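Local structure of CG5036 (Drosophila melanogaster, 4IGU) at residues E72-I77 and H110-A115; P87-V90 and V96-I99. The protein probably binds G protein alpha subunits through its RGS domain, the part described here, speeding their GTP hydrolysis and restraining GDP release. All coordinates share one frame; numbering follows the deposited sequence.

How the interactions relate
In this all-helical RGS domain two contacts of different chemistry close one loop inside another. Leaving helix 67-81, which supplies the first segment of interaction 1, the chain enters a loop holding 87-90 and then helix 94-103, where 96-99 lies. Interaction 2 closes this short loop by a salt bridge and a water. Only after a further loop does the chain reach 110-115, at the start of helix 113-132, and return to 72-77 to close interaction 1, so the small loop is nested within the large one. The two contacts also touch directly, A115 N lying 3.7 Å from V96 CG1, which joins helix 94-103 to the start of helix 113-132.

Interaction 1: residues E72-I77 and H110-A115; sequences EKARLI and HTFDEA
A74 and I77, on the inner side of helix 67-81, receive the ring of F112 in a buried apolar contact of the all-helical RGS fold. F112 is the N-cap residue of helix 113-132, so the contact pins the start of that long helix to one met earlier in the chain. It is a compact example of how a single aromatic side chain can join helices: beyond A74 and I77, the same ring packs on C58 and L61 of helix 50-61 and on V100 of helix 94-103.

The ring is inserted with its far end, CZ and CE2, leading. CG stands anti to the residue's own carbonyl carbon (chi1 -56°), which carries the phenyl group across to the other helix. I77 comes over one face: its CG2 lies 4.0 Å from the centroid of the F112 ring, a CH-pi contact displaced toward the rim, where the CZ atom is the nearest. A74 lies along the rim: its CA is in the ring plane, and its CB packs on F112 CE2 at 3.8 Å. On the face opposite I77, the CG2 methyl of T111 sits over the ring centre, so the phenyl group is held between two methyls, one from each segment.

The turn leading into the helix carries polar bonds of its own. H110 to D113 form a type I beta turn, and H110 ND1 donates to D113 OD2 over 2.6 Å, in the imidazole plane and on the syn side of the carboxylate, though 25° out of the carboxylate plane. D113 also has a salt bridge to K62 through its other oxygen. Back at the ring, the closest approach is made by a backbone atom: A74 O lies near the ring plane, 3.5 Å from F112 CZ.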
ATOM      1  N   GLU A  72       1.205  20.838  -0.236  1.00  8.26           N
ATOM      2  CA  GLU A  72       1.153  20.620  -1.687  1.00 11.46           C
ATOM      3  C   GLU A  72       0.990  19.130  -2.021  1.00 10.84           C
ATOM      4  O   GLU A  72       0.186  18.748  -2.883  1.00 10.40           O
ATOM      5  CB  GLU A  72       2.452  21.144  -2.314  1.00 11.99           C
ATOM      6  CG  GLU A  72       2.460  21.240  -3.829  1.00 20.37           C
ATOM      7  CD  GLU A  72       1.712  22.462  -4.347  1.00 20.03           C
ATOM      8  OE1 GLU A  72       1.640  23.490  -3.636  1.00 17.73           O
ATOM      9  OE2 GLU A  72       1.194  22.385  -5.472  1.00 26.55           O
ATOM     10  N   LYS A  73       1.773  18.291  -1.348  1.00  8.02           N
ATOM     11  CA  LYS A  73       1.717  16.847  -1.582  1.00  9.89           C
ATOM     12  C   LYS A  73       0.447  16.237  -0.995  1.00 10.21           C
ATOM     13  O   LYS A  73      -0.131  15.312  -1.574  1.00  9.04           O
ATOM     14  CB  LYS A  73       2.953  16.153  -0.997  1.00 11.04           C
ATOM     15  CG  LYS A  73       4.249  16.483  -1.734  1.00 12.64           C
ATOM     16  CD  LYS A  73       5.504  16.097  -0.915  1.00 10.34           C
ATOM     17  CE  LYS A  73       6.781  16.381  -1.747  1.00 13.10           C
ATOM     18  NZ  LYS A  73       8.059  16.018  -1.039  1.00  9.57           N
ATOM     19  N   ALA A  74       0.033  16.731   0.169  1.00  8.30           N
ATOM     20  CA  ALA A  74      -1.180  16.214   0.806  1.00 12.23           C
ATOM     21  C   ALA A  74      -2.419  16.472  -0.045  1.00 11.19           C
ATOM     22  O   ALA A  74      -3.279  15.595  -0.163  1.00 10.30           O
ATOM     23  CB  ALA A  74      -1.364  16.787   2.206  1.00  7.51           C
ATOM     24  N   ARG A  75      -2.533  17.677  -0.608  1.00 10.52           N
ATOM     25  CA  ARG A  75      -3.679  18.000  -1.468  0.54 12.00           C
ATOM     26  C   ARG A  75      -3.784  17.010  -2.612  1.00 10.84           C
ATOM     27  O   ARG A  75      -4.882  16.606  -2.982  1.00  7.81           O
ATOM     28  CB  ARG A  75      -3.591  19.418  -2.057  0.54 12.14           C
ATOM     29  CG  ARG A  75      -3.750  20.554  -1.052  0.54 18.34           C
ATOM     30  CD  ARG A  75      -4.225  21.834  -1.751  0.54 15.04           C
ATOM     31  NE  ARG A  75      -3.428  22.154  -2.933  0.54 16.69           N
ATOM     32  CZ  ARG A  75      -2.430  23.033  -2.936  0.54 23.34           C
ATOM     33  NH1 ARG A  75      -1.750  23.272  -4.050  0.54 25.29           N
ATOM     34  NH2 ARG A  75      -2.107  23.679  -1.820  0.54 26.90           N
ATOM     35  N   LEU A  76      -2.641  16.623  -3.179  1.00 12.87           N
ATOM     36  CA  LEU A  76      -2.623  15.691  -4.309  1.00 15.21           C
ATOM     37  C   LEU A  76      -3.033  14.277  -3.903  1.00 10.62           C
ATOM     38  O   LEU A  76      -3.812  13.627  -4.597  1.00 15.36           O
ATOM     39  CB  LEU A  76      -1.247  15.679  -4.983  1.00 17.56           C
ATOM     40  CG  LEU A  76      -1.133  16.652  -6.145  1.00 26.40           C
ATOM     41  CD1 LEU A  76       0.302  16.774  -6.595  1.00 28.84           C
ATOM     42  CD2 LEU A  76      -2.018  16.180  -7.290  1.00 17.34           C
ATOM     43  N   ILE A  77      -2.498  13.809  -2.784  1.00 12.67           N
ATOM     44  CA  ILE A  77      -2.917  12.547  -2.200  1.00  9.53           C
ATOM     45  C   ILE A  77      -4.432  12.531  -1.987  1.00 13.25           C
ATOM     46  O   ILE A  77      -5.105  11.554  -2.342  1.00 10.35           O
ATOM     47  CB  ILE A  77      -2.202  12.298  -0.856  1.00 10.29           C
ATOM     48  CG1 ILE A  77      -0.704  12.061  -1.092  1.00 16.04           C
ATOM     49  CG2 ILE A  77      -2.807  11.100  -0.143  1.00 11.88           C
ATOM     50  CD1 ILE A  77       0.144  12.158   0.184  1.00 16.08           C
ATOM     51  N   HIS A 110       1.149  13.749   9.416  1.00 10.03           N
ATOM     52  CA  HIS A 110       0.284  12.749  10.028  1.00 11.84           C
ATOM     53  C   HIS A 110      -1.183  12.952   9.685  1.00  8.64           C
ATOM     54  O   HIS A 110      -2.050  12.292  10.275  1.00  8.49           O
ATOM     55  CB  HIS A 110       0.476  12.742  11.554  1.00 13.59           C
ATOM     56  CG  HIS A 110       1.826  12.265  11.983  1.00 18.86           C
ATOM     57  ND1 HIS A 110       2.125  10.929  12.146  1.00 21.17           N
ATOM     58  CD2 HIS A 110       2.958  12.945  12.286  1.00 15.58           C
ATOM     59  CE1 HIS A 110       3.384  10.805  12.532  0.46 16.58           C
ATOM     60  NE2 HIS A 110       3.912  12.012  12.619  1.00 15.83           N
ATOM     61  N   THR A 111      -1.457  13.842   8.732  1.00  7.03           N
ATOM     62  CA  THR A 111      -2.832  14.106   8.281  1.00  6.95           C
ATOM     63  C   THR A 111      -3.616  12.838   7.935  1.00 14.72           C
ATOM     64  O   THR A 111      -4.793  12.691   8.308  1.00  8.24           O
ATOM     65  CB  THR A 111      -2.825  15.093   7.083  1.00  7.42           C
ATOM     66  OG1 THR A 111      -2.545  16.409   7.583  1.00 13.70           O
ATOM     67  CG2 THR A 111      -4.160  15.115   6.357  1.00 12.77           C
ATOM     68  N   PHE A 112      -2.967  11.901   7.246  1.00  8.83           N
ATOM     69  CA  PHE A 112      -3.675  10.697   6.793  1.00 10.33           C
ATOM     70  C   PHE A 112      -3.506   9.461   7.675  1.00 10.25           C
ATOM     71  O   PHE A 112      -3.931   8.365   7.280  1.00 10.22           O
ATOM     72  CB  PHE A 112      -3.237  10.341   5.369  1.00  7.78           C
ATOM     73  CG  PHE A 112      -3.429  11.459   4.384  1.00 10.71           C
ATOM     74  CD1 PHE A 112      -4.672  11.693   3.824  1.00 10.03           C
ATOM     75  CD2 PHE A 112      -2.373  12.288   4.035  1.00 13.65           C
ATOM     76  CE1 PHE A 112      -4.860  12.729   2.913  1.00 10.61           C
ATOM     77  CE2 PHE A 112      -2.556  13.334   3.124  1.00 10.87           C
ATOM     78  CZ  PHE A 112      -3.793  13.551   2.572  1.00  9.08           C
ATOM     79  N   ASP A 113      -2.890   9.606   8.844  1.00  7.75           N
ATOM     80  CA  ASP A 113      -2.620   8.428   9.674  1.00 13.94           C
ATOM     81  C   ASP A 113      -3.805   7.469   9.853  1.00 13.60           C
ATOM     82  O   ASP A 113      -3.660   6.265   9.650  1.00 12.30           O
ATOM     83  CB  ASP A 113      -2.027   8.829  11.021  1.00 13.88           C
ATOM     84  CG  ASP A 113      -0.569   9.173  10.910  1.00 15.63           C
ATOM     85  OD1 ASP A 113      -0.105   9.284   9.759  1.00 14.93           O
ATOM     86  OD2 ASP A 113       0.105   9.335  11.953  1.00 18.44           O
ATOM     87  N   GLU A 114      -4.972   7.997  10.208  1.00  9.86           N
ATOM     88  CA  GLU A 114      -6.145   7.153  10.418  1.00 15.91           C
ATOM     89  C   GLU A 114      -6.547   6.396   9.154  1.00 12.87           C
ATOM     90  O   GLU A 114      -6.926   5.222   9.219  1.00 10.91           O
ATOM     91  CB  GLU A 114      -7.324   7.993  10.936  1.00 18.87           C
ATOM     92  CG  GLU A 114      -7.071   8.626  12.288  1.00 17.76           C
ATOM     93  CD  GLU A 114      -7.938   8.041  13.395  1.00 32.79           C
ATOM     94  OE1 GLU A 114      -8.275   8.799  14.332  1.00 35.69           O
ATOM     95  OE2 GLU A 114      -8.273   6.833  13.335  1.00 34.28           O
ATOM     96  N   ALA A 115      -6.468   7.055   8.001  1.00 11.57           N
ATOM     97  CA  ALA A 115      -6.838   6.394   6.757  1.00 13.86           C
ATOM     98  C   ALA A 115      -5.758   5.399   6.363  1.00 12.95           C
ATOM     99  O   ALA A 115      -6.059   4.289   5.905  1.00 13.97           O
ATOM    100  CB  ALA A 115      -7.085   7.417   5.633  1.00 10.18           C
TER

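Interaction 2: residues P87-V90 and V96-I99; sequences PREV and VREI
R97 and E89 carry this partly buried contact, in which one arginine, extended from CG to NE, reaches from helix 94-103 to the loop that precedes it. The strongest polar partner of R97 is the carbonyl oxygen of I82, hydrogen-bonded to NH2. E89 OE1 adds a salt bridge to R97 NH2 at 3.3 Å, approaching the guanidinium obliquely, while the carboxylate and guanidinium planes are turned 46° apart and the two side chains run roughly at right angles. E89 arrives with CG between its backbone N and carbonyl carbon (chi1 70°) and an extended chain beyond, and its other oxygen stays farther from R97. The arginine thereby binds two points along the connecting loop.

NE holds a water. Lying at the guanidinium edge, it accepts from R97 NE at 2.7 Å and donates to V90 O at 3.1 Å, bridging side chain and backbone. The V90 side chain packs on F54 of helix 50-61 and I119 of helix 113-132, so the same loop residue also touches two other helices. In this all-helical RGS domain the arginine thus ties the loop between helices 67-81 and 94-103 to the helix that follows it.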
ATOM      1  N   PRO A  87      -9.985   8.465  -9.605  1.00 18.47           N
ATOM      2  CA  PRO A  87     -10.430   7.444 -10.558  1.00 20.05           C
ATOM      3  C   PRO A  87     -11.116   6.319  -9.807  1.00 19.84           C
ATOM      4  O   PRO A  87     -12.152   5.816 -10.239  1.00 20.56           O
ATOM      5  CB  PRO A  87      -9.116   6.938 -11.163  1.00 25.00           C
ATOM      6  CG  PRO A  87      -8.174   8.099 -11.029  1.00 22.98           C
ATOM      7  CD  PRO A  87      -8.547   8.768  -9.738  1.00 16.98           C
ATOM      8  N   ARG A  88     -10.536   5.939  -8.672  1.00 17.44           N
ATOM      9  CA  ARG A  88     -11.164   4.987  -7.766  1.00 21.00           C
ATOM     10  C   ARG A  88     -10.636   5.219  -6.366  1.00 20.67           C
ATOM     11  O   ARG A  88      -9.472   4.923  -6.066  1.00 19.35           O
ATOM     12  CB  ARG A  88     -10.901   3.539  -8.186  1.00 22.14           C
ATOM     13  CG  ARG A  88     -11.560   2.519  -7.235  1.00 30.09           C
ATOM     14  CD  ARG A  88     -11.705   1.129  -7.868  1.00 31.84           C
ATOM     15  NE  ARG A  88     -10.415   0.601  -8.297  1.00 27.83           N
ATOM     16  CZ  ARG A  88     -10.074   0.373  -9.562  1.00 34.86           C
ATOM     17  NH1 ARG A  88     -10.934   0.599 -10.542  1.00 32.64           N
ATOM     18  NH2 ARG A  88      -8.866  -0.097  -9.843  1.00 33.06           N
ATOM     19  N   GLU A  89     -11.491   5.742  -5.498  1.00 14.11           N
ATOM     20  CA  GLU A  89     -11.033   6.120  -4.170  1.00 18.14           C
ATOM     21  C   GLU A  89     -10.837   4.900  -3.271  1.00 21.25           C
ATOM     22  O   GLU A  89     -11.479   3.860  -3.470  1.00 16.69           O
ATOM     23  CB  GLU A  89     -11.992   7.135  -3.534  1.00 21.38           C
ATOM     24  CG  GLU A  89     -13.349   6.572  -3.149  1.00 26.98           C
ATOM     25  CD  GLU A  89     -14.441   7.636  -3.137  1.00 43.10           C
ATOM     26  OE1 GLU A  89     -15.474   7.417  -2.465  1.00 55.45           O
ATOM     27  OE2 GLU A  89     -14.270   8.682  -3.807  1.00 38.57           O
ATOM     28  N   VAL A  90      -9.937   5.027  -2.297  1.00 12.79           N
ATOM     29  CA  VAL A  90      -9.800   4.022  -1.254  1.00 13.06           C
ATOM     30  C   VAL A  90     -11.047   4.078  -0.363  1.00 16.83           C
ATOM     31  O   VAL A  90     -11.695   5.122  -0.258  1.00 14.61           O
ATOM     32  CB  VAL A  90      -8.529   4.233  -0.407  1.00 12.43           C
ATOM     33  CG1 VAL A  90      -7.270   3.997  -1.238  1.00 13.25           C
ATOM     34  CG2 VAL A  90      -8.512   5.636   0.219  1.00 15.80           C
ATOM     35  N   VAL A  96     -13.443   8.361   9.679  1.00 16.80           N
ATOM     36  CA  VAL A  96     -12.082   8.638   9.214  1.00 19.08           C
ATOM     37  C   VAL A  96     -12.064   9.749   8.150  1.00 12.15           C
ATOM     38  O   VAL A  96     -11.169  10.599   8.134  1.00 11.43           O
ATOM     39  CB  VAL A  96     -11.416   7.347   8.687  1.00 15.37           C
ATOM     40  CG1 VAL A  96     -10.112   7.655   7.922  1.00 15.36           C
ATOM     41  CG2 VAL A  96     -11.165   6.390   9.848  1.00 16.82           C
ATOM     42  N   ARG A  97     -13.040   9.745   7.250  1.00 13.53           N
ATOM     43  CA  ARG A  97     -13.092  10.796   6.226  1.00 14.34           C
ATOM     44  C   ARG A  97     -13.190  12.192   6.837  1.00 18.13           C
ATOM     45  O   ARG A  97     -12.550  13.139   6.365  1.00 15.37           O
ATOM     46  CB  ARG A  97     -14.266  10.577   5.267  1.00 16.60           C
ATOM     47  CG  ARG A  97     -14.013   9.508   4.225  1.00 20.93           C
ATOM     48  CD  ARG A  97     -15.141   9.451   3.192  1.00 25.60           C
ATOM     49  NE  ARG A  97     -14.637   8.937   1.923  1.00 37.53           N
ATOM     50  CZ  ARG A  97     -14.210   9.697   0.915  1.00 27.52           C
ATOM     51  NH1 ARG A  97     -14.238  11.028   0.994  1.00 22.51           N
ATOM     52  NH2 ARG A  97     -13.759   9.117  -0.188  1.00 40.73           N
ATOM     53  N   GLU A  98     -13.989  12.310   7.893  1.00 18.65           N
ATOM     54  CA  GLU A  98     -14.194  13.586   8.567  1.00 14.56           C
ATOM     55  C   GLU A  98     -12.930  14.052   9.267  1.00 18.52           C
ATOM     56  O   GLU A  98     -12.635  15.250   9.281  1.00 19.07           O
ATOM     57  CB  GLU A  98     -15.344  13.482   9.573  1.00 21.26           C
ATOM     58  CG  GLU A  98     -16.711  13.389   8.929  1.00 24.07           C
ATOM     59  CD  GLU A  98     -16.985  14.566   7.991  1.00 36.18           C
ATOM     60  OE1 GLU A  98     -16.562  15.702   8.313  1.00 34.37           O
ATOM     61  OE2 GLU A  98     -17.618  14.352   6.933  1.00 44.69           O
ATOM     62  N   ILE A  99     -12.187  13.109   9.850  1.00 13.90           N
ATOM     63  CA  ILE A  99     -10.915  13.428  10.493  1.00 14.17           C
ATOM     64  C   ILE A  99      -9.904  13.952   9.478  1.00 12.02           C
ATOM     65  O   ILE A  99      -9.267  14.980   9.714  1.00 12.19           O
ATOM     66  CB  ILE A  99     -10.314  12.212  11.241  1.00 13.40           C
ATOM     67  CG1 ILE A  99     -11.180  11.846  12.447  1.00 17.77           C
ATOM     68  CG2 ILE A  99      -8.896  12.527  11.706  1.00 17.48           C
ATOM     69  CD1 ILE A  99     -10.775  10.549  13.156  1.00 25.55           C
TER
HETATM   70  O   HOH W   1     -14.113   6.440   1.078  1.00 28.69           O